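Local atomic coordinates of probable TonB-dependent siderophore receptor PiuA (Acinetobacter baumannii, PDB entry 5FP1), a protein that probably takes part in the first step of iron uptake at the outer membrane by binding iron-chelating siderophores, and may bind ferric enterobactin with micromolar affinity. Residues Glu93-Ile98 with Ala130-Gly135; Ser123-Gly128 with Phe467-Ala472; Thr419-Leu424 with Leu439-Phe444; Ala489-Pro494 with Glu518-Phe523. All coordinates share one frame; numbering follows the deposited sequence.

Interaction 1 of 4, residues Glu93-Ile98 with Ala130-Gly135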
# COMPACT_ATOMS: atom_id res chain seq x y z
N GLU A 93 0.60 2.91 5.32
CA GLU A 93 1.97 2.97 4.82
C GLU A 93 2.97 2.25 5.73
O GLU A 93 3.87 1.53 5.24
CB GLU A 93 2.38 4.44 4.62
CG GLU A 93 3.72 4.58 3.89
CD GLU A 93 4.18 6.02 3.73
OE1 GLU A 93 3.40 6.97 4.07
OE2 GLU A 93 5.35 6.19 3.26
N SER A 94 2.84 2.43 7.04
CA SER A 94 3.75 1.79 8.01
C SER A 94 3.33 0.36 8.40
O SER A 94 3.98 -0.26 9.24
CB SER A 94 3.95 2.64 9.26
OG SER A 94 4.44 3.92 8.95
N SER A 95 2.25 -0.13 7.80
CA SER A 95 1.61 -1.44 8.10
C SER A 95 1.44 -2.25 6.82
O SER A 95 0.37 -2.80 6.53
CB SER A 95 0.26 -1.24 8.82
OG SER A 95 0.49 -0.50 10.01
N MET A 96 2.52 -2.34 6.05
CA MET A 96 2.53 -3.16 4.84
C MET A 96 3.43 -4.38 5.08
O MET A 96 4.57 -4.25 5.55
CB MET A 96 3.03 -2.35 3.65
CG MET A 96 2.31 -1.03 3.50
SD MET A 96 2.77 -0.13 2.01
CE MET A 96 2.30 -1.32 0.77
N TYR A 97 2.89 -5.54 4.72
CA TYR A 97 3.42 -6.84 5.08
C TYR A 97 3.73 -7.67 3.83
O TYR A 97 3.08 -7.56 2.78
CB TYR A 97 2.38 -7.60 5.99
CG TYR A 97 2.24 -7.01 7.36
CD1 TYR A 97 1.46 -5.85 7.57
CD2 TYR A 97 2.88 -7.58 8.45
CE1 TYR A 97 1.39 -5.25 8.82
CE2 TYR A 97 2.80 -7.00 9.70
CZ TYR A 97 2.04 -5.84 9.89
OH TYR A 97 1.99 -5.26 11.15
N ILE A 98 4.77 -8.48 3.94
CA ILE A 98 5.12 -9.48 2.94
C ILE A 98 5.09 -10.84 3.64
O ILE A 98 5.84 -11.09 4.58
CB ILE A 98 6.49 -9.18 2.30
CG1 ILE A 98 6.88 -10.30 1.32
CG2 ILE A 98 7.58 -9.05 3.33
CD1 ILE A 98 6.35 -10.06 -0.07
N ALA A 130 1.92 -2.79 16.15
CA ALA A 130 1.79 -1.36 15.96
C ALA A 130 1.21 -1.04 14.60
O ALA A 130 1.55 -1.67 13.60
CB ALA A 130 3.13 -0.69 16.12
N GLY A 131 0.31 -0.06 14.57
CA GLY A 131 -0.30 0.37 13.34
C GLY A 131 -1.57 -0.39 13.05
O GLY A 131 -2.33 -0.75 13.96
N SER A 132 -1.82 -0.68 11.78
CA SER A 132 -3.06 -1.33 11.38
C SER A 132 -4.31 -0.59 11.95
O SER A 132 -5.24 -1.21 12.47
CB SER A 132 -3.06 -2.80 11.79
OG SER A 132 -2.14 -3.52 10.95
N VAL A 133 -4.30 0.74 11.83
CA VAL A 133 -5.38 1.57 12.37
C VAL A 133 -6.70 1.34 11.62
O VAL A 133 -7.73 1.03 12.23
CB VAL A 133 -4.99 3.05 12.30
CG1 VAL A 133 -6.17 3.95 12.68
CG2 VAL A 133 -3.79 3.31 13.19
N GLY A 134 -6.67 1.48 10.30
CA GLY A 134 -7.86 1.27 9.49
C GLY A 134 -7.85 -0.03 8.73
O GLY A 134 -8.83 -0.36 8.08
N GLY A 135 -6.74 -0.75 8.81
CA GLY A 135 -6.52 -1.96 8.00
C GLY A 135 -5.04 -2.14 7.71
O GLY A 135 -4.19 -1.38 8.18
O HOH W 1 0.17 -3.48 11.97

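Interaction 2 of 4, residues Ser123-Gly128 with Phe467-Ala472. With C8E ((hydroxyethyloxy)tri(ethyloxy)octane), chain E.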
# COMPACT_ATOMS: atom_id res chain seq x y z
N SER A 123 -9.44 -2.08 12.16
CA SER A 123 -8.37 -2.09 13.14
C SER A 123 -7.85 -3.48 13.39
O SER A 123 -8.63 -4.41 13.60
CB SER A 123 -8.86 -1.45 14.44
OG SER A 123 -9.32 -0.13 14.18
N ALA A 124 -6.53 -3.65 13.33
CA ALA A 124 -5.99 -5.00 13.40
C ALA A 124 -4.69 -5.20 14.14
O ALA A 124 -3.89 -6.07 13.76
CB ALA A 124 -5.88 -5.54 11.98
N SER A 125 -4.44 -4.44 15.19
CA SER A 125 -3.18 -4.59 15.91
C SER A 125 -3.01 -5.95 16.55
O SER A 125 -1.89 -6.39 16.72
CB SER A 125 -2.96 -3.48 16.96
OG SER A 125 -2.78 -2.22 16.34
N ALA A 126 -4.09 -6.65 16.92
CA ALA A 126 -3.91 -7.97 17.53
C ALA A 126 -3.24 -8.94 16.56
O ALA A 126 -2.57 -9.91 16.96
CB ALA A 126 -5.23 -8.52 18.05
N MET A 127 -3.44 -8.70 15.26
CA MET A 127 -2.86 -9.53 14.23
C MET A 127 -1.48 -9.02 13.79
O MET A 127 -0.63 -9.80 13.37
CB MET A 127 -3.78 -9.59 13.00
CG MET A 127 -5.11 -10.23 13.34
SD MET A 127 -6.07 -10.56 11.87
CE MET A 127 -5.19 -11.96 11.21
N GLY A 128 -1.25 -7.71 13.88
CA GLY A 128 -0.05 -7.11 13.29
C GLY A 128 0.82 -6.25 14.17
O GLY A 128 1.91 -5.85 13.75
N PHE A 467 2.01 -1.71 24.82
CA PHE A 467 0.56 -1.58 24.69
C PHE A 467 -0.05 -2.94 24.44
O PHE A 467 0.61 -3.85 23.94
CB PHE A 467 0.20 -0.59 23.56
CG PHE A 467 0.98 -0.77 22.29
CD1 PHE A 467 2.17 -0.09 22.07
CD2 PHE A 467 0.51 -1.59 21.28
CE1 PHE A 467 2.87 -0.24 20.88
CE2 PHE A 467 1.21 -1.76 20.10
CZ PHE A 467 2.40 -1.10 19.90
N VAL A 468 -1.29 -3.09 24.85
CA VAL A 468 -2.01 -4.33 24.64
C VAL A 468 -3.14 -4.04 23.69
O VAL A 468 -3.85 -3.05 23.87
CB VAL A 468 -2.59 -4.85 25.99
CG1 VAL A 468 -3.51 -6.05 25.79
CG2 VAL A 468 -1.44 -5.18 26.92
N THR A 469 -3.31 -4.89 22.69
CA THR A 469 -4.42 -4.73 21.78
C THR A 469 -5.20 -6.04 21.69
O THR A 469 -4.70 -7.12 22.09
CB THR A 469 -3.96 -4.30 20.37
OG1 THR A 469 -3.01 -5.24 19.86
CG2 THR A 469 -3.32 -2.96 20.44
N TYR A 470 -6.43 -5.95 21.22
CA TYR A 470 -7.24 -7.14 21.16
C TYR A 470 -8.32 -7.15 20.12
O TYR A 470 -8.57 -6.17 19.42
CB TYR A 470 -7.82 -7.43 22.55
CG TYR A 470 -8.75 -6.36 23.08
CD1 TYR A 470 -8.25 -5.26 23.78
CD2 TYR A 470 -10.12 -6.48 22.93
CE1 TYR A 470 -9.11 -4.28 24.27
CE2 TYR A 470 -10.99 -5.52 23.45
CZ TYR A 470 -10.48 -4.41 24.10
OH TYR A 470 -11.36 -3.46 24.60
N GLN A 471 -8.96 -8.31 20.00
CA GLN A 471 -10.09 -8.48 19.15
C GLN A 471 -11.04 -9.48 19.78
O GLN A 471 -10.60 -10.43 20.43
CB GLN A 471 -9.69 -8.94 17.74
CG GLN A 471 -9.27 -10.37 17.57
CD GLN A 471 -8.67 -10.64 16.18
OE1 GLN A 471 -7.88 -9.85 15.68
NE2 GLN A 471 -9.04 -11.75 15.57
N ALA A 472 -12.33 -9.25 19.58
CA ALA A 472 -13.36 -10.17 20.04
C ALA A 472 -14.48 -10.15 19.05
O ALA A 472 -14.95 -9.08 18.64
CB ALA A 472 -13.87 -9.74 21.42
C1 C8E E . -0.68 -12.37 25.26
C2 C8E E . -0.40 -11.06 25.94
C3 C8E E . -0.94 -11.08 27.37
C4 C8E E . -1.41 -9.71 27.84
C5 C8E E . -0.35 -9.02 28.70
C6 C8E E . -0.97 -8.09 29.74
C7 C8E E . 0.11 -7.30 30.49
C8 C8E E . -0.25 -5.82 30.65
O9 C8E E . 0.81 -5.01 30.13
C10 C8E E . 0.64 -3.62 30.41
C11 C8E E . 0.74 -2.81 29.11
O12 C8E E . 0.29 -1.46 29.27
C13 C8E E . -0.97 -1.32 29.94
C14 C8E E . -2.05 -2.18 29.29
O15 C8E E . -3.22 -2.23 30.11
C16 C8E E . -3.22 -3.31 31.03
C17 C8E E . -4.39 -4.24 30.71
O18 C8E E . -4.10 -5.55 31.21
C19 C8E E . -4.72 -6.55 30.40
C20 C8E E . -4.48 -7.92 31.00
O21 C8E E . -4.78 -8.92 30.02
O HOH W 2 -6.89 -5.74 17.09

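Interaction 3 of 4, residues Thr419-Leu424 with Leu439-Phe444. With C8E ((hydroxyethyloxy)tri(ethyloxy)octane), chain E.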
# COMPACT_ATOMS: atom_id res chain seq x y z
N THR A 419 9.19 -6.12 20.36
CA THR A 419 9.04 -7.45 20.89
C THR A 419 7.59 -7.67 21.27
O THR A 419 7.00 -6.84 21.94
CB THR A 419 9.88 -7.64 22.15
OG1 THR A 419 11.21 -7.16 21.91
CG2 THR A 419 9.90 -9.12 22.53
N SER A 420 7.03 -8.80 20.88
CA SER A 420 5.64 -9.04 21.12
C SER A 420 5.30 -10.48 21.35
O SER A 420 6.02 -11.39 20.94
CB SER A 420 4.81 -8.53 19.93
OG SER A 420 5.36 -8.91 18.71
N VAL A 421 4.16 -10.69 22.00
CA VAL A 421 3.61 -12.00 22.25
C VAL A 421 2.10 -11.88 22.01
O VAL A 421 1.51 -10.85 22.34
CB VAL A 421 3.82 -12.41 23.73
CG1 VAL A 421 3.35 -13.84 23.97
CG2 VAL A 421 5.27 -12.23 24.15
N TYR A 422 1.48 -12.91 21.43
CA TYR A 422 0.07 -12.87 21.16
C TYR A 422 -0.58 -14.26 21.27
O TYR A 422 0.08 -15.30 21.20
CB TYR A 422 -0.19 -12.30 19.74
CG TYR A 422 0.35 -13.22 18.69
CD1 TYR A 422 1.69 -13.16 18.30
CD2 TYR A 422 -0.45 -14.20 18.12
CE1 TYR A 422 2.20 -14.06 17.38
CE2 TYR A 422 0.06 -15.09 17.21
CZ TYR A 422 1.39 -15.02 16.84
OH TYR A 422 1.85 -15.91 15.92
N LEU A 423 -1.89 -14.24 21.42
CA LEU A 423 -2.74 -15.42 21.33
C LEU A 423 -3.91 -15.10 20.43
O LEU A 423 -4.61 -14.09 20.65
CB LEU A 423 -3.33 -15.77 22.69
CG LEU A 423 -2.49 -16.03 23.93
CD1 LEU A 423 -1.41 -17.06 23.70
CD2 LEU A 423 -1.89 -14.75 24.47
N LEU A 424 -4.16 -15.96 19.46
CA LEU A 424 -5.34 -15.87 18.63
C LEU A 424 -6.03 -17.22 18.69
O LEU A 424 -5.38 -18.25 18.55
CB LEU A 424 -4.98 -15.56 17.17
CG LEU A 424 -4.35 -14.20 16.89
CD1 LEU A 424 -3.61 -14.23 15.57
CD2 LEU A 424 -5.38 -13.08 16.86
N LEU A 439 -5.48 -11.42 21.49
CA LEU A 439 -4.86 -10.58 22.51
C LEU A 439 -3.37 -10.48 22.19
O LEU A 439 -2.73 -11.48 21.97
CB LEU A 439 -5.07 -11.23 23.87
CG LEU A 439 -4.59 -10.50 25.11
CD1 LEU A 439 -5.26 -9.15 25.28
CD2 LEU A 439 -4.88 -11.38 26.32
N ARG A 440 -2.82 -9.27 22.21
CA ARG A 440 -1.41 -9.10 21.86
C ARG A 440 -0.79 -8.04 22.73
O ARG A 440 -1.41 -7.01 23.00
CB ARG A 440 -1.27 -8.71 20.37
CG ARG A 440 0.16 -8.44 19.94
CD ARG A 440 0.31 -8.49 18.43
NE ARG A 440 1.58 -7.92 18.04
CZ ARG A 440 2.30 -8.32 17.00
NH1 ARG A 440 1.86 -9.27 16.21
NH2 ARG A 440 3.44 -7.69 16.74
N TRP A 441 0.45 -8.29 23.15
CA TRP A 441 1.21 -7.32 23.90
C TRP A 441 2.47 -6.96 23.11
O TRP A 441 3.22 -7.86 22.68
CB TRP A 441 1.64 -7.91 25.26
CG TRP A 441 2.61 -7.00 25.98
CD1 TRP A 441 2.30 -5.89 26.73
CD2 TRP A 441 4.05 -7.11 25.98
NE1 TRP A 441 3.46 -5.31 27.21
CE2 TRP A 441 4.54 -6.03 26.77
CE3 TRP A 441 4.97 -7.99 25.39
CZ2 TRP A 441 5.91 -5.84 26.99
CZ3 TRP A 441 6.32 -7.79 25.60
CH2 TRP A 441 6.78 -6.72 26.40
N ASP A 442 2.66 -5.67 22.88
CA ASP A 442 3.80 -5.16 22.12
C ASP A 442 4.65 -4.25 23.00
O ASP A 442 4.14 -3.44 23.77
CB ASP A 442 3.34 -4.34 20.90
CG ASP A 442 2.92 -5.20 19.75
OD1 ASP A 442 3.80 -5.63 18.99
OD2 ASP A 442 1.72 -5.48 19.60
N LYS A 443 5.97 -4.40 22.85
CA LYS A 443 6.89 -3.39 23.33
C LYS A 443 7.59 -2.77 22.14
O LYS A 443 8.03 -3.49 21.23
CB LYS A 443 7.93 -4.04 24.26
CG LYS A 443 9.01 -3.09 24.73
CD LYS A 443 9.94 -3.78 25.71
CE LYS A 443 11.03 -2.83 26.19
NZ LYS A 443 12.10 -3.57 26.91
N PHE A 444 7.67 -1.45 22.14
CA PHE A 444 8.15 -0.71 20.97
C PHE A 444 9.16 0.32 21.47
O PHE A 444 8.90 1.06 22.43
CB PHE A 444 6.96 -0.04 20.27
CG PHE A 444 7.33 0.89 19.14
CD1 PHE A 444 7.54 2.23 19.37
CD2 PHE A 444 7.39 0.43 17.83
CE1 PHE A 444 7.85 3.11 18.32
CE2 PHE A 444 7.70 1.29 16.78
CZ PHE A 444 7.93 2.62 17.03
C1 C8E E . -0.68 -12.37 25.26
C2 C8E E . -0.40 -11.06 25.94
C3 C8E E . -0.94 -11.08 27.37
C4 C8E E . -1.41 -9.71 27.84
C5 C8E E . -0.35 -9.02 28.70
C6 C8E E . -0.97 -8.09 29.74
C7 C8E E . 0.11 -7.30 30.49
C8 C8E E . -0.25 -5.82 30.65
O9 C8E E . 0.81 -5.01 30.13
C10 C8E E . 0.64 -3.62 30.41
C11 C8E E . 0.74 -2.81 29.11
O12 C8E E . 0.29 -1.46 29.27
C13 C8E E . -0.97 -1.32 29.94
C14 C8E E . -2.05 -2.18 29.29
O15 C8E E . -3.22 -2.23 30.11
C16 C8E E . -3.22 -3.31 31.03
C17 C8E E . -4.39 -4.24 30.71
O18 C8E E . -4.10 -5.55 31.21
C19 C8E E . -4.72 -6.55 30.40
C20 C8E E . -4.48 -7.92 31.00
O21 C8E E . -4.78 -8.92 30.02

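Interaction 4 of 4, residues Ala489-Pro494 with Glu518-Phe523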
# COMPACT_ATOMS: atom_id res chain seq x y z
N ALA A 489 -12.36 -4.59 17.63
CA ALA A 489 -10.89 -4.75 17.57
C ALA A 489 -10.23 -3.41 17.78
O ALA A 489 -10.79 -2.35 17.39
CB ALA A 489 -10.48 -5.35 16.23
N THR A 490 -9.06 -3.43 18.42
CA THR A 490 -8.36 -2.21 18.72
C THR A 490 -7.05 -2.09 17.93
O THR A 490 -6.54 -3.06 17.34
CB THR A 490 -8.03 -2.08 20.23
OG1 THR A 490 -7.13 -3.11 20.66
CG2 THR A 490 -9.32 -2.13 21.07
N SER A 491 -6.51 -0.88 17.97
CA SER A 491 -5.22 -0.59 17.39
C SER A 491 -4.51 0.46 18.22
O SER A 491 -5.15 1.30 18.84
CB SER A 491 -5.41 -0.10 15.95
OG SER A 491 -4.25 0.59 15.47
N ALA A 492 -3.18 0.41 18.20
CA ALA A 492 -2.33 1.42 18.82
C ALA A 492 -1.20 1.75 17.82
O ALA A 492 -0.71 0.87 17.09
CB ALA A 492 -1.74 0.90 20.12
N SER A 493 -0.84 3.03 17.76
CA SER A 493 0.15 3.53 16.78
C SER A 493 1.11 4.48 17.50
O SER A 493 0.74 5.61 17.84
CB SER A 493 -0.53 4.24 15.60
OG SER A 493 0.41 4.56 14.55
N PRO A 494 2.31 3.99 17.81
CA PRO A 494 3.26 4.77 18.58
C PRO A 494 3.95 5.83 17.73
O PRO A 494 4.04 5.70 16.51
CB PRO A 494 4.29 3.73 19.04
CG PRO A 494 4.28 2.71 17.94
CD PRO A 494 2.85 2.66 17.46
N GLU A 518 -1.18 6.62 19.76
CA GLU A 518 -2.54 6.86 19.30
C GLU A 518 -3.34 5.60 19.50
O GLU A 518 -2.81 4.51 19.48
CB GLU A 518 -2.55 7.24 17.83
CG GLU A 518 -1.84 8.56 17.54
CD GLU A 518 -2.04 9.00 16.11
OE1 GLU A 518 -1.82 8.17 15.18
OE2 GLU A 518 -2.40 10.17 15.89
N GLU A 519 -4.64 5.76 19.70
CA GLU A 519 -5.52 4.64 19.98
C GLU A 519 -6.69 4.68 19.02
O GLU A 519 -7.28 5.76 18.77
CB GLU A 519 -6.04 4.70 21.42
CG GLU A 519 -4.96 4.55 22.47
CD GLU A 519 -5.53 4.73 23.87
OE1 GLU A 519 -6.08 3.77 24.41
OE2 GLU A 519 -5.48 5.84 24.40
N ALA A 520 -7.00 3.53 18.45
CA ALA A 520 -8.06 3.42 17.47
C ALA A 520 -8.85 2.16 17.74
O ALA A 520 -8.39 1.24 18.45
CB ALA A 520 -7.50 3.40 16.05
N GLN A 521 -10.02 2.08 17.13
CA GLN A 521 -10.87 0.93 17.29
C GLN A 521 -11.84 0.78 16.14
O GLN A 521 -12.18 1.75 15.45
CB GLN A 521 -11.60 1.00 18.65
CG GLN A 521 -12.55 2.18 18.71
CD GLN A 521 -13.15 2.45 20.08
OE1 GLN A 521 -12.85 1.79 21.07
NE2 GLN A 521 -14.01 3.44 20.14
N THR A 522 -12.30 -0.45 15.93
CA THR A 522 -13.32 -0.76 14.96
C THR A 522 -14.43 -1.59 15.60
O THR A 522 -14.16 -2.62 16.23
CB THR A 522 -12.73 -1.52 13.76
OG1 THR A 522 -11.81 -0.68 13.06
CG2 THR A 522 -13.83 -2.00 12.79
N PHE A 523 -15.65 -1.10 15.46
CA PHE A 523 -16.87 -1.88 15.77
C PHE A 523 -17.55 -2.24 14.45
O PHE A 523 -17.82 -1.37 13.62
CB PHE A 523 -17.85 -1.09 16.65
CG PHE A 523 -19.16 -1.85 16.87
CD1 PHE A 523 -19.21 -2.92 17.77
CD2 PHE A 523 -20.29 -1.57 16.12
CE1 PHE A 523 -20.39 -3.63 17.96
CE2 PHE A 523 -21.47 -2.29 16.29
CZ PHE A 523 -21.51 -3.32 17.22
O HOH W 3 0.22 7.15 14.00

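Interaction 1 of 4, residues Glu93-Ile98 with Ala130-Gly135
S95 points its side chain into the loop 130-135 and takes a hydrogen bond from the backbone there: S132 N donates to S95 OG over 2.9 Å, bent only modestly, with an N-H...O angle of 160°. The hydroxyl lies anti to the carbonyl carbon of S95 and beside its own backbone N (chi1 -58°), which also brings it close to the neighbouring glycine, with S95 OG 3.5 Å from G131 CA. G131, whose phi is positive (91°), has no side chain and so brings its bare CA up to that hydroxyl. Both residues belong to the plug domain of the TonB-dependent receptor fold; the loop leads from helix 125-128 into strand 135-141, which runs parallel to strand 96-98 in the mixed plug sheet. S132 OG lies loosely beside S95, 3.9 Å from S95 CB. The other link is a water that sits at the edge of the Y97 ring, in its plane. This water donates to Y97 OH at 2.7 Å and to A130 O at 2.8 Å, and it is hydrogen-bonded to S132 OG as well, at 2.5 Å. Y97 OH is gripped a second time by G128 O, just ahead of the loop, while A130 O also accepts from R102 NH2.

Interaction 2 of 4, residues Ser123-Gly128 with Phe467-Ala472
T469 and Q471 of strand 467-472 press on S125, A126 and M127 of the short helix 125-128, a contact between the plug and the inner wall of the beta-barrel in this TonB-dependent receptor. V468, pointing the other way, lays CG2 against a detergent molecule on the outside, 3.9 Å from C14 of the C8E. T469 then turns inward, with OG1 placed between its backbone N and carbonyl carbon (chi1 56°). From there T469 OG1 rests 3.4 Å from S125 CB, and T469 CG2 touches the same carbon; A126 N is also near OG1, but the angle is too poor for a hydrogen bond. The S125 hydroxyl is engaged elsewhere, with G129 O and A492 N. At Y470 the backbone does the work. A126 N, in the first turn of the helix, gives its hydrogen to a water at 2.9 Å, and that water donates in turn to Y470 O. A126 CB meanwhile sits over the strand, 4.0 Å from Y470 CA. Q471 brings up its amide next, held at the other end by NE2 to D436 OD2. Its chain crosses that of M127 obliquely, and Q471 OE1 ends 3.6 Å from M127 CG.

Interaction 3 of 4, residues Thr419-Leu424 with Leu439-Phe444
V421 and W441 form the middle hydrogen-bonded pair of an antiparallel ladder, part of the hairpin of strands 405-428 and 433-450 in the transmembrane beta-barrel. The two segments run almost exactly antiparallel, their axes 4.7 Å apart. Six backbone hydrogen bonds join them, two each at T419-K443, V421-W441 and L423-L439; the straightest is W441 N to V421 O, with an N-H...O angle of 173°. Between these pairs come CA-H...O contacts, such as S420 CA to W441 O at 3.1 Å.

The charged group is on the face of S420, Y422, R440 and D442, which looks into the barrel. With CG anti to the backbone N (chi1 177°) and the chain extended from CG to NE, the guanidinium of R440 is carried along to D442 in the same strand. It grips the carboxylate side-on in a salt bridge made by two nitrogens: R440 NE to D442 OD2 at 2.9 Å, and NH2 to OD1, the latter in the guanidinium plane and on the syn lone pair of OD1. S420 OG sits over one face of that guanidinium, near NH2 but at too poor an angle for a hydrogen bond. Y422 flanks the arginine's aliphatic part, its CB 3.8 Å from R440 CB, while the Y422 ring makes a cation-pi contact with K32 and its OH bonds to N350.

The outward face carries V421, L423, L439 and W441, and one V421 conformer brings CG2 loosely to 4.4 Å from W441 CE3. W441 hydrogen-bonds D466 OD2 through NE1, and a detergent molecule touches it: ether O9 of the C8E is 3.8 Å from W441 CD1.

Interaction 4 of 4, residues Ala489-Pro494 with Glu518-Phe523
S491 and A520 face each other in the centre of an antiparallel pair of barrel strands, 482-493 and 518-531, which continue the wall of the TonB-dependent receptor and are joined by a long loop without helix or strand. The axes run at 159° to each other, and two backbone hydrogen bonds close each of the pairs A489-T522, S491-A520 and S493-E518. Several of these are skewed: S491 N sits well above the carbonyl plane of A520.

Apart from E518, the residues on the face of S491 and A520, which looks toward the plug, are small. Anti to its backbone N (chi1 162°), S491 OG is directed inward to G131 O of the plug; S491 CB is 4.1 Å from A520 CB. T522 OG1 likewise reaches out of the pair, to S123 OG of the plug and T545 OG1. The outer face is reached by T490 and Q521. T490 OG1 takes the hydrogen of Y470 N on the neighbouring strand. Q521 packs CB 3.7 Å from A489 O; its CG lies between the backbone N and the carbonyl carbon (chi1 65°), and the extended chain beyond takes the amide away from the partner strand, to Y488 OH and E546 OE2.

At the loop end E518 extends its chain beyond CG. The carboxylate is held by K547 NZ at OE1 and R551 N at OE2. A water also bridges to the opposite strand, donating to E518 OE1 at 2.6 Å and lying 2.7 Å from S493 OG.

Overall arrangement
Interactions 3, 2 and 4 follow one another round the barrel wall, the centre of interaction 2 lying about 8 Å from each of the other two. Strand 459-476, onto which interaction 2 brings plug helix 125-128, links them, with T469 O bonded to R440 N at 2.9 Å on one edge and Y470 O to T490 N at 3.0 Å on the other. Interaction 1 lies inside, wholly in the plug, its centre about 11 Å from that of interaction 4. Plug and wall are stitched together by polar contacts: G131 N meets A492 O at 2.9 Å, and S123 OG meets T522 OG1 at 2.8 Å. The same detergent molecule touches interactions 2 and 3 from outside.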